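Local structure of type IV secretion system protein VirB11 (Brucella suis, 2GZA) at residues 239-244 with 263-268; 268-273 with 298-303; 153-158 with 172-177. The protein hydrolyses ATP as a hexameric ATPase of the VirB type IV secretion system, which could be required to establish the bacterium's replication niche in the host. All coordinates share one frame; numbering follows the deposited sequence.

Following the chain from its N terminus, contact 3 comes first. It closes a short helical loop, joining helix 153-160 to the end of helix 164-173 and the lead-in to strand 178-182. Contact 1 then brings the start of helix 241-248 against the N-terminal part of helix 265-274, across a loop that contains strand 255-258. Contact 2 carries on along helix 265-274 to the end of helix 289-300. The three loops follow in series, none enclosing or crossing another. Contacts 1 and 2 share Asp268, and their centres lie about 8 Å apart. Contact 3 is about 24 Å from contact 2 between centres, yet Phe269 CZ meets Val177 CG1 at 4.2 Å.

Contact 1: residues 239-244 with 263-268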
loop_
_atom_site.group_PDB
_atom_site.type_symbol
_atom_site.label_atom_id
_atom_site.label_comp_id
_atom_site.label_asym_id
_atom_site.label_seq_id
_atom_site.Cartn_x
_atom_site.Cartn_y
_atom_site.Cartn_z
ATOM N N VAL C 239 12.821 2.797 29.024
ATOM C CA VAL C 239 14.077 2.180 28.624
ATOM C C VAL C 239 13.782 0.805 28.030
ATOM O O VAL C 239 13.123 -0.018 28.664
ATOM C CB VAL C 239 15.053 2.077 29.822
ATOM C CG1 VAL C 239 16.254 1.217 29.492
ATOM C CG2 VAL C 239 15.497 3.460 30.265
ATOM N N THR C 240 14.256 0.583 26.806
ATOM C CA THR C 240 14.112 -0.693 26.113
ATOM C C THR C 240 15.460 -1.167 25.600
ATOM O O THR C 240 16.463 -0.448 25.693
ATOM C CB THR C 240 13.171 -0.593 24.882
ATOM O OG1 THR C 240 13.728 0.318 23.925
ATOM C CG2 THR C 240 11.778 -0.141 25.273
ATOM N N ALA C 241 15.483 -2.372 25.041
ATOM C CA ALA C 241 16.676 -2.875 24.375
ATOM C C ALA C 241 17.067 -1.960 23.223
ATOM O O ALA C 241 18.248 -1.799 22.923
ATOM C CB ALA C 241 16.461 -4.300 23.875
ATOM N N ALA C 242 16.067 -1.364 22.579
ATOM C CA ALA C 242 16.301 -0.484 21.441
ATOM C C ALA C 242 16.964 0.838 21.847
ATOM O O ALA C 242 17.916 1.276 21.205
ATOM C CB ALA C 242 15.012 -0.229 20.673
ATOM N N THR C 243 16.468 1.465 22.907
ATOM C CA THR C 243 17.051 2.715 23.389
ATOM C C THR C 243 18.488 2.507 23.878
ATOM O O THR C 243 19.354 3.377 23.681
ATOM C CB THR C 243 16.209 3.369 24.498
ATOM O OG1 THR C 243 16.108 2.476 25.614
ATOM C CG2 THR C 243 14.808 3.720 23.990
ATOM N N LEU C 244 18.736 1.350 24.492
ATOM C CA LEU C 244 20.080 0.993 24.920
ATOM C C LEU C 244 21.028 0.790 23.737
ATOM O O LEU C 244 22.198 1.194 23.798
ATOM C CB LEU C 244 20.048 -0.241 25.808
ATOM C CG LEU C 244 19.939 -0.084 27.322
ATOM C CD1 LEU C 244 19.594 1.331 27.791
ATOM C CD2 LEU C 244 18.951 -1.113 27.882
ATOM N N GLY C 263 12.089 -8.494 19.239
ATOM C CA GLY C 263 11.097 -7.692 18.545
ATOM C C GLY C 263 11.727 -6.552 17.768
ATOM O O GLY C 263 12.778 -6.714 17.143
ATOM N N GLY C 264 11.087 -5.392 17.835
ATOM C CA GLY C 264 11.515 -4.195 17.123
ATOM C C GLY C 264 12.980 -3.785 17.187
ATOM O O GLY C 264 13.447 -3.086 16.286
ATOM N N GLU C 265 13.706 -4.201 18.233
ATOM C CA GLU C 265 15.150 -3.898 18.349
ATOM C C GLU C 265 15.922 -4.422 17.152
ATOM O O GLU C 265 16.981 -3.880 16.815
ATOM C CB GLU C 265 15.802 -4.515 19.587
ATOM C CG GLU C 265 14.891 -4.826 20.720
ATOM C CD GLU C 265 14.095 -6.069 20.478
ATOM O OE1 GLU C 265 14.694 -7.157 20.338
ATOM O OE2 GLU C 265 12.859 -5.943 20.435
ATOM N N ALA C 266 15.419 -5.496 16.539
ATOM C CA ALA C 266 16.093 -6.118 15.401
ATOM C C ALA C 266 16.471 -5.098 14.345
ATOM O O ALA C 266 17.517 -5.208 13.725
ATOM C CB ALA C 266 15.236 -7.208 14.792
ATOM N N TYR C 267 15.615 -4.102 14.153
ATOM C CA TYR C 267 15.860 -3.050 13.176
ATOM C C TYR C 267 16.979 -2.104 13.623
ATOM O O TYR C 267 17.817 -1.696 12.811
ATOM C CB TYR C 267 14.581 -2.267 12.893
ATOM C CG TYR C 267 14.742 -1.169 11.867
ATOM C CD1 TYR C 267 14.650 -1.443 10.511
ATOM C CD2 TYR C 267 14.987 0.144 12.253
ATOM C CE1 TYR C 267 14.798 -0.440 9.569
ATOM C CE2 TYR C 267 15.137 1.156 11.316
ATOM C CZ TYR C 267 15.040 0.853 9.975
ATOM O OH TYR C 267 15.183 1.840 9.025
ATOM N N ASP C 268 16.977 -1.740 14.898
ATOM C CA ASP C 268 18.044 -0.932 15.455
ATOM C C ASP C 268 19.352 -1.713 15.415
ATOM O O ASP C 268 20.393 -1.134 15.131
ATOM C CB ASP C 268 17.690 -0.502 16.866
ATOM C CG ASP C 268 16.392 0.262 16.920
ATOM O OD1 ASP C 268 15.343 -0.368 17.191
ATOM O OD2 ASP C 268 16.417 1.491 16.672
#
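Ala241 and Ala242 meet Glu265 where the N-terminal parts of helices 241-248 and 265-274 pack together in the P-loop NTPase domain, and a capping box opens the first of these helices. The tight part is small and apolar in character. Ala241 CB, on a buried residue, sits 3.6 Å from Glu265 CG, and the same methylene lies 4.1 Å from Ala242 N. The small alanine side chains are consistent with this close approach: the CA atoms of Ala242 and Glu265 are 4.7 Å apart.

Beyond the methylene, Glu265 turns away from the alanines. A bend at chi2 (77°) carries its carboxylate back over its own N-terminal loop, where OE1 takes the amides of Arg262 and Gly263. The bond from Gly263 N to Glu265 OE1 is 3.1 Å long and nearly straight (172°), and it uses the syn lone pair. Glutamate thus supplies carbon to the interface, while its carboxylate oxygen OE1 accepts from the backbone of the preceding loop.

The looser side faces away from helix 265-274, where Thr243 turns its CB away and makes no contact with the other segment. Its hydroxyl OG1 accepts from Thr240 N at 2.9 Å; in return Thr243 N gives to Thr240 OG1 at 3.1 Å. These reciprocal bonds define the box and stay within residues 239-244, since no hydrogen bond spans the two segments. One turn after Glu265, Asp268 holds its carboxylate beside its backbone N (chi1 -57°), which brings Asp268 OD1 to 3.5 Å from Ala242 CB.

Contact 2: residues 268-273 with 298-303; sequences DFINVA and LMVLQN
Asp268 O receives Val272 N at 2.8 Å, an i to i+4 helix bond that fixes the backbone of helix 265-274 just where Asp268 faces Asn303. This helix packs on the end of helix 289-300, two helices of the P-loop NTPase domain, and the closest pair of CA atoms, Asp268 and Val300, stands 8.6 Å apart. At that spacing only side-chain ends meet, consistent with the modest 103 Å² buried.

The apolar half is one methyl pair: Ile270 CD1 lies 3.8 Å from Val300 CG2. Ile270 gets there by placing CG1 beside its backbone N (chi1 -76°) and continuing in an extended line (chi2 171°). The two side chains cross at about a right angle. Around them, Leu318 touches Ile270 and Ile314 touches Val300, so helix 311-321 adds to the same buried cluster.

The polar half brings the carboxylate of Asp268 to the amide group of Asn303, with their planes turned 54° from each other. Asp268 OD2 has a long, weak ion pair with Arg246. On the next turn of the helix, Asn271 OD1 accepts from Arg295 NE of a neighbouring subunit, so helix 265-274 also takes part in a subunit interface. Asn303 sits at the last position of a type I beta turn from Val300 to Asn303, in which Asn303 N donates to Val300 O at 3.0 Å.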
loop_
_atom_site.group_PDB
_atom_site.type_symbol
_atom_site.label_atom_id
_atom_site.label_comp_id
_atom_site.label_asym_id
_atom_site.label_seq_id
_atom_site.Cartn_x
_atom_site.Cartn_y
_atom_site.Cartn_z
ATOM N N ASP C 268 16.977 -1.740 14.898
ATOM C CA ASP C 268 18.044 -0.932 15.455
ATOM C C ASP C 268 19.352 -1.713 15.415
ATOM O O ASP C 268 20.393 -1.134 15.131
ATOM C CB ASP C 268 17.690 -0.502 16.866
ATOM C CG ASP C 268 16.392 0.262 16.920
ATOM O OD1 ASP C 268 15.343 -0.368 17.191
ATOM O OD2 ASP C 268 16.417 1.491 16.672
ATOM N N PHE C 269 19.291 -3.021 15.672
ATOM C CA PHE C 269 20.460 -3.890 15.607
ATOM C C PHE C 269 21.074 -3.814 14.218
ATOM O O PHE C 269 22.279 -3.600 14.072
ATOM C CB PHE C 269 20.081 -5.344 15.936
ATOM C CG PHE C 269 21.255 -6.278 16.003
ATOM C CD1 PHE C 269 21.992 -6.402 17.171
ATOM C CD2 PHE C 269 21.614 -7.040 14.903
ATOM C CE1 PHE C 269 23.078 -7.272 17.245
ATOM C CE2 PHE C 269 22.698 -7.904 14.959
ATOM C CZ PHE C 269 23.433 -8.020 16.138
ATOM N N ILE C 270 20.238 -3.991 13.199
ATOM C CA ILE C 270 20.652 -3.905 11.802
ATOM C C ILE C 270 21.322 -2.575 11.523
ATOM O O ILE C 270 22.345 -2.507 10.847
ATOM C CB ILE C 270 19.456 -4.103 10.833
ATOM C CG1 ILE C 270 19.064 -5.575 10.753
ATOM C CG2 ILE C 270 19.775 -3.588 9.421
ATOM C CD1 ILE C 270 17.758 -5.820 10.002
ATOM N N ASN C 271 20.757 -1.509 12.059
ATOM C CA ASN C 271 21.342 -0.197 11.814
ATOM C C ASN C 271 22.590 0.090 12.590
ATOM O O ASN C 271 23.453 0.835 12.116
ATOM C CB ASN C 271 20.347 0.929 12.027
ATOM C CG ASN C 271 19.790 1.435 10.727
ATOM O OD1 ASN C 271 20.534 1.791 9.808
ATOM N ND2 ASN C 271 18.466 1.451 10.627
ATOM N N VAL C 272 22.707 -0.489 13.782
ATOM C CA VAL C 272 23.931 -0.351 14.546
ATOM C C VAL C 272 25.055 -1.078 13.785
ATOM O O VAL C 272 26.145 -0.529 13.589
ATOM C CB VAL C 272 23.758 -0.907 15.969
ATOM C CG1 VAL C 272 25.109 -1.105 16.640
ATOM C CG2 VAL C 272 22.874 0.030 16.787
ATOM N N ALA C 273 24.763 -2.297 13.342
ATOM C CA ALA C 273 25.740 -3.131 12.644
ATOM C C ALA C 273 26.125 -2.569 11.280
ATOM O O ALA C 273 27.294 -2.607 10.887
ATOM C CB ALA C 273 25.219 -4.549 12.491
ATOM N N LEU C 298 10.531 -10.968 10.832
ATOM C CA LEU C 298 9.276 -10.680 11.519
ATOM C C LEU C 298 9.462 -9.671 12.657
ATOM O O LEU C 298 8.581 -8.856 12.919
ATOM C CB LEU C 298 8.650 -11.972 12.043
ATOM C CG LEU C 298 7.748 -12.864 11.167
ATOM C CD1 LEU C 298 8.054 -12.809 9.669
ATOM C CD2 LEU C 298 7.754 -14.306 11.679
ATOM N N MET C 299 10.612 -9.723 13.319
ATOM C CA MET C 299 10.925 -8.783 14.380
ATOM C C MET C 299 11.127 -7.373 13.816
ATOM O O MET C 299 10.683 -6.393 14.414
ATOM C CB MET C 299 12.155 -9.243 15.157
ATOM C CG MET C 299 11.910 -10.484 15.963
ATOM S SD MET C 299 13.430 -11.192 16.595
ATOM C CE MET C 299 12.795 -12.701 17.324
ATOM N N VAL C 300 11.785 -7.284 12.661
ATOM C CA VAL C 300 11.990 -6.011 11.974
ATOM C C VAL C 300 10.652 -5.333 11.662
ATOM O O VAL C 300 10.500 -4.116 11.820
ATOM C CB VAL C 300 12.826 -6.185 10.669
ATOM C CG1 VAL C 300 12.946 -4.868 9.907
ATOM C CG2 VAL C 300 14.214 -6.731 10.982
ATOM N N LEU C 301 9.676 -6.133 11.250
ATOM C CA LEU C 301 8.348 -5.630 10.938
ATOM C C LEU C 301 7.588 -5.094 12.151
ATOM O O LEU C 301 6.541 -4.477 11.994
ATOM C CB LEU C 301 7.529 -6.699 10.210
ATOM C CG LEU C 301 7.948 -7.050 8.782
ATOM C CD1 LEU C 301 7.301 -8.358 8.340
ATOM C CD2 LEU C 301 7.618 -5.920 7.815
ATOM N N GLN C 302 8.118 -5.325 13.351
ATOM C CA GLN C 302 7.538 -4.783 14.588
ATOM C C GLN C 302 7.975 -3.336 14.820
ATOM O O GLN C 302 7.422 -2.642 15.672
ATOM C CB GLN C 302 7.939 -5.625 15.801
ATOM C CG GLN C 302 7.657 -7.108 15.688
ATOM C CD GLN C 302 6.252 -7.453 16.064
ATOM O OE1 GLN C 302 5.610 -6.696 16.778
ATOM N NE2 GLN C 302 5.757 -8.605 15.601
ATOM N N ASN C 303 8.983 -2.904 14.068
ATOM C CA ASN C 303 9.516 -1.547 14.143
ATOM C C ASN C 303 8.687 -0.624 13.262
ATOM O O ASN C 303 8.257 -1.027 12.186
ATOM C CB ASN C 303 10.968 -1.546 13.669
ATOM C CG ASN C 303 11.742 -0.322 14.109
ATOM O OD1 ASN C 303 12.568 -0.408 15.004
ATOM N ND2 ASN C 303 11.499 0.812 13.471
#

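Contact 3: residues 153-158 with 172-177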
loop_
_atom_site.group_PDB
_atom_site.type_symbol
_atom_site.label_atom_id
_atom_site.label_comp_id
_atom_site.label_asym_id
_atom_site.label_seq_id
_atom_site.Cartn_x
_atom_site.Cartn_y
_atom_site.Cartn_z
ATOM N N GLN C 153 37.915 -16.461 3.114
ATOM C CA GLN C 153 38.262 -17.737 2.506
ATOM C C GLN C 153 38.912 -18.655 3.538
ATOM O O GLN C 153 38.794 -19.875 3.436
ATOM C CB GLN C 153 39.206 -17.550 1.309
ATOM C CG GLN C 153 38.645 -16.731 0.141
ATOM C CD GLN C 153 37.699 -17.507 -0.767
ATOM O OE1 GLN C 153 37.287 -18.627 -0.449
ATOM N NE2 GLN C 153 37.298 -16.985 -1.925
ATOM N N GLU C 154 39.602 -18.069 4.519
ATOM C CA GLU C 154 40.114 -18.833 5.659
ATOM C C GLU C 154 38.959 -19.417 6.470
ATOM O O GLU C 154 38.963 -20.601 6.802
ATOM C CB GLU C 154 41.012 -17.982 6.548
ATOM C CG GLU C 154 41.481 -18.722 7.789
ATOM C CD GLU C 154 42.253 -17.850 8.743
ATOM O OE1 GLU C 154 42.587 -16.701 8.381
ATOM O OE2 GLU C 154 42.535 -18.323 9.860
ATOM N N LEU C 155 37.975 -18.578 6.780
ATOM C CA LEU C 155 36.769 -19.015 7.473
ATOM C C LEU C 155 35.996 -20.061 6.682
ATOM O O LEU C 155 35.545 -21.065 7.238
ATOM C CB LEU C 155 35.865 -17.825 7.769
ATOM C CG LEU C 155 36.174 -17.078 9.054
ATOM C CD1 LEU C 155 35.401 -15.779 9.112
ATOM C CD2 LEU C 155 35.878 -17.963 10.253
ATOM N N LEU C 156 35.857 -19.819 5.385
ATOM C CA LEU C 156 35.119 -20.705 4.501
ATOM C C LEU C 156 35.781 -22.072 4.390
ATOM O O LEU C 156 35.093 -23.086 4.301
ATOM C CB LEU C 156 34.950 -20.058 3.127
ATOM C CG LEU C 156 33.772 -20.433 2.217
ATOM C CD1 LEU C 156 32.454 -20.613 2.972
ATOM C CD2 LEU C 156 33.616 -19.376 1.137
ATOM N N ALA C 157 37.112 -22.098 4.411
ATOM C CA ALA C 157 37.860 -23.358 4.399
ATOM C C ALA C 157 37.674 -24.152 5.691
ATOM O O ALA C 157 37.490 -25.370 5.645
ATOM C CB ALA C 157 39.346 -23.107 4.123
ATOM N N LEU C 158 37.722 -23.462 6.832
ATOM C CA LEU C 158 37.511 -24.089 8.140
ATOM C C LEU C 158 36.132 -24.730 8.250
ATOM O O LEU C 158 35.999 -25.837 8.779
ATOM C CB LEU C 158 37.721 -23.085 9.276
ATOM C CG LEU C 158 39.164 -22.781 9.687
ATOM C CD1 LEU C 158 39.223 -21.521 10.533
ATOM C CD2 LEU C 158 39.791 -23.956 10.425
ATOM N N VAL C 172 34.914 -14.934 15.730
ATOM C CA VAL C 172 34.915 -13.940 16.807
ATOM C C VAL C 172 36.147 -13.037 16.718
ATOM O O VAL C 172 36.052 -11.828 16.921
ATOM C CB VAL C 172 34.845 -14.591 18.213
ATOM C CG1 VAL C 172 34.876 -13.529 19.288
ATOM C CG2 VAL C 172 33.590 -15.453 18.367
ATOM N N GLN C 173 37.292 -13.635 16.406
ATOM C CA GLN C 173 38.562 -12.907 16.295
ATOM C C GLN C 173 38.534 -11.983 15.098
ATOM O O GLN C 173 39.077 -10.881 15.138
ATOM C CB GLN C 173 39.728 -13.880 16.162
ATOM C CG GLN C 173 40.032 -14.643 17.436
ATOM C CD GLN C 173 41.103 -15.706 17.267
ATOM O OE1 GLN C 173 41.623 -16.227 18.252
ATOM N NE2 GLN C 173 41.437 -16.031 16.025
ATOM N N LEU C 174 37.878 -12.452 14.042
ATOM C CA LEU C 174 37.699 -11.705 12.804
ATOM C C LEU C 174 36.459 -10.810 12.839
ATOM O O LEU C 174 36.034 -10.283 11.809
ATOM C CB LEU C 174 37.617 -12.672 11.619
ATOM C CG LEU C 174 38.859 -12.971 10.768
ATOM C CD1 LEU C 174 40.170 -12.575 11.444
ATOM C CD2 LEU C 174 38.877 -14.444 10.363
ATOM N N GLU C 175 35.876 -10.667 14.026
ATOM C CA GLU C 175 34.794 -9.715 14.280
ATOM C C GLU C 175 33.560 -9.901 13.396
ATOM O O GLU C 175 32.887 -8.938 13.050
ATOM C CB GLU C 175 35.320 -8.273 14.205
ATOM C CG GLU C 175 36.365 -7.974 15.274
ATOM C CD GLU C 175 37.069 -6.649 15.067
ATOM O OE1 GLU C 175 36.921 -6.047 13.975
ATOM O OE2 GLU C 175 37.772 -6.212 16.003
ATOM N N ARG C 176 33.266 -11.148 13.042
ATOM C CA ARG C 176 32.032 -11.478 12.333
ATOM C C ARG C 176 30.836 -11.277 13.248
ATOM O O ARG C 176 30.917 -11.537 14.447
ATOM C CB ARG C 176 32.031 -12.941 11.858
ATOM C CG ARG C 176 33.186 -13.375 10.966
ATOM C CD ARG C 176 33.277 -12.583 9.674
ATOM N NE ARG C 176 34.159 -11.425 9.831
ATOM C CZ ARG C 176 34.163 -10.357 9.036
ATOM N NH1 ARG C 176 33.321 -10.281 8.014
ATOM N NH2 ARG C 176 35.004 -9.361 9.273
ATOM N N VAL C 177 29.726 -10.822 12.682
ATOM C CA VAL C 177 28.479 -10.717 13.428
ATOM C C VAL C 177 27.888 -12.114 13.549
ATOM O O VAL C 177 27.634 -12.782 12.543
ATOM C CB VAL C 177 27.479 -9.769 12.747
ATOM C CG1 VAL C 177 26.143 -9.774 13.485
ATOM C CG2 VAL C 177 28.046 -8.378 12.677
#
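Leu155 and Leu174 lie side by side, their chains running in opposing senses, and join helix 153-160 to the Schellman motif that ends helix 164-173. Leu174 CD2 lies 3.9 Å from Leu155 CD1 and 4.0 Å from Leu155 CG, so a single methyl rests alongside the branch of the other leucine. Leu155 holds CG beside its backbone N (chi1 -86°), which extends CD1 between two neighbours, Leu174 and Arg176.

Arg176 runs obliquely to Leu155 and offers its aliphatic part: Leu155 CD1 is 3.8 Å from Arg176 CG and 3.9 Å from Arg176 CD. Phe167 and Tyr345 also touch Leu155, placing it in a buried cluster between helix 164-173 and strand 339-345. Nearby, Glu154 and Arg170 add a salt bridge between the two helices.

Glu175, with positive phi, is the C-prime residue of the Schellman motif: Arg176 N bonds to Ala171 O, and Glu175 N more weakly to Val172 O. Past it, the chain of Arg176 bends at chi2 and chi3 and folds back so that its guanidinium reaches the end of the helix. NE and NH2 both grip Leu174 O in the guanidinium plane, which should restrain the group's rotation. They reach the oxygen differently: Arg176 NE, 3.0 Å from Leu174 O, stands above the carbonyl plane (C=O...N 128°), whereas Arg176 NH2, 2.9 Å from Leu174 O, approaches nearly along the C=O axis (173°).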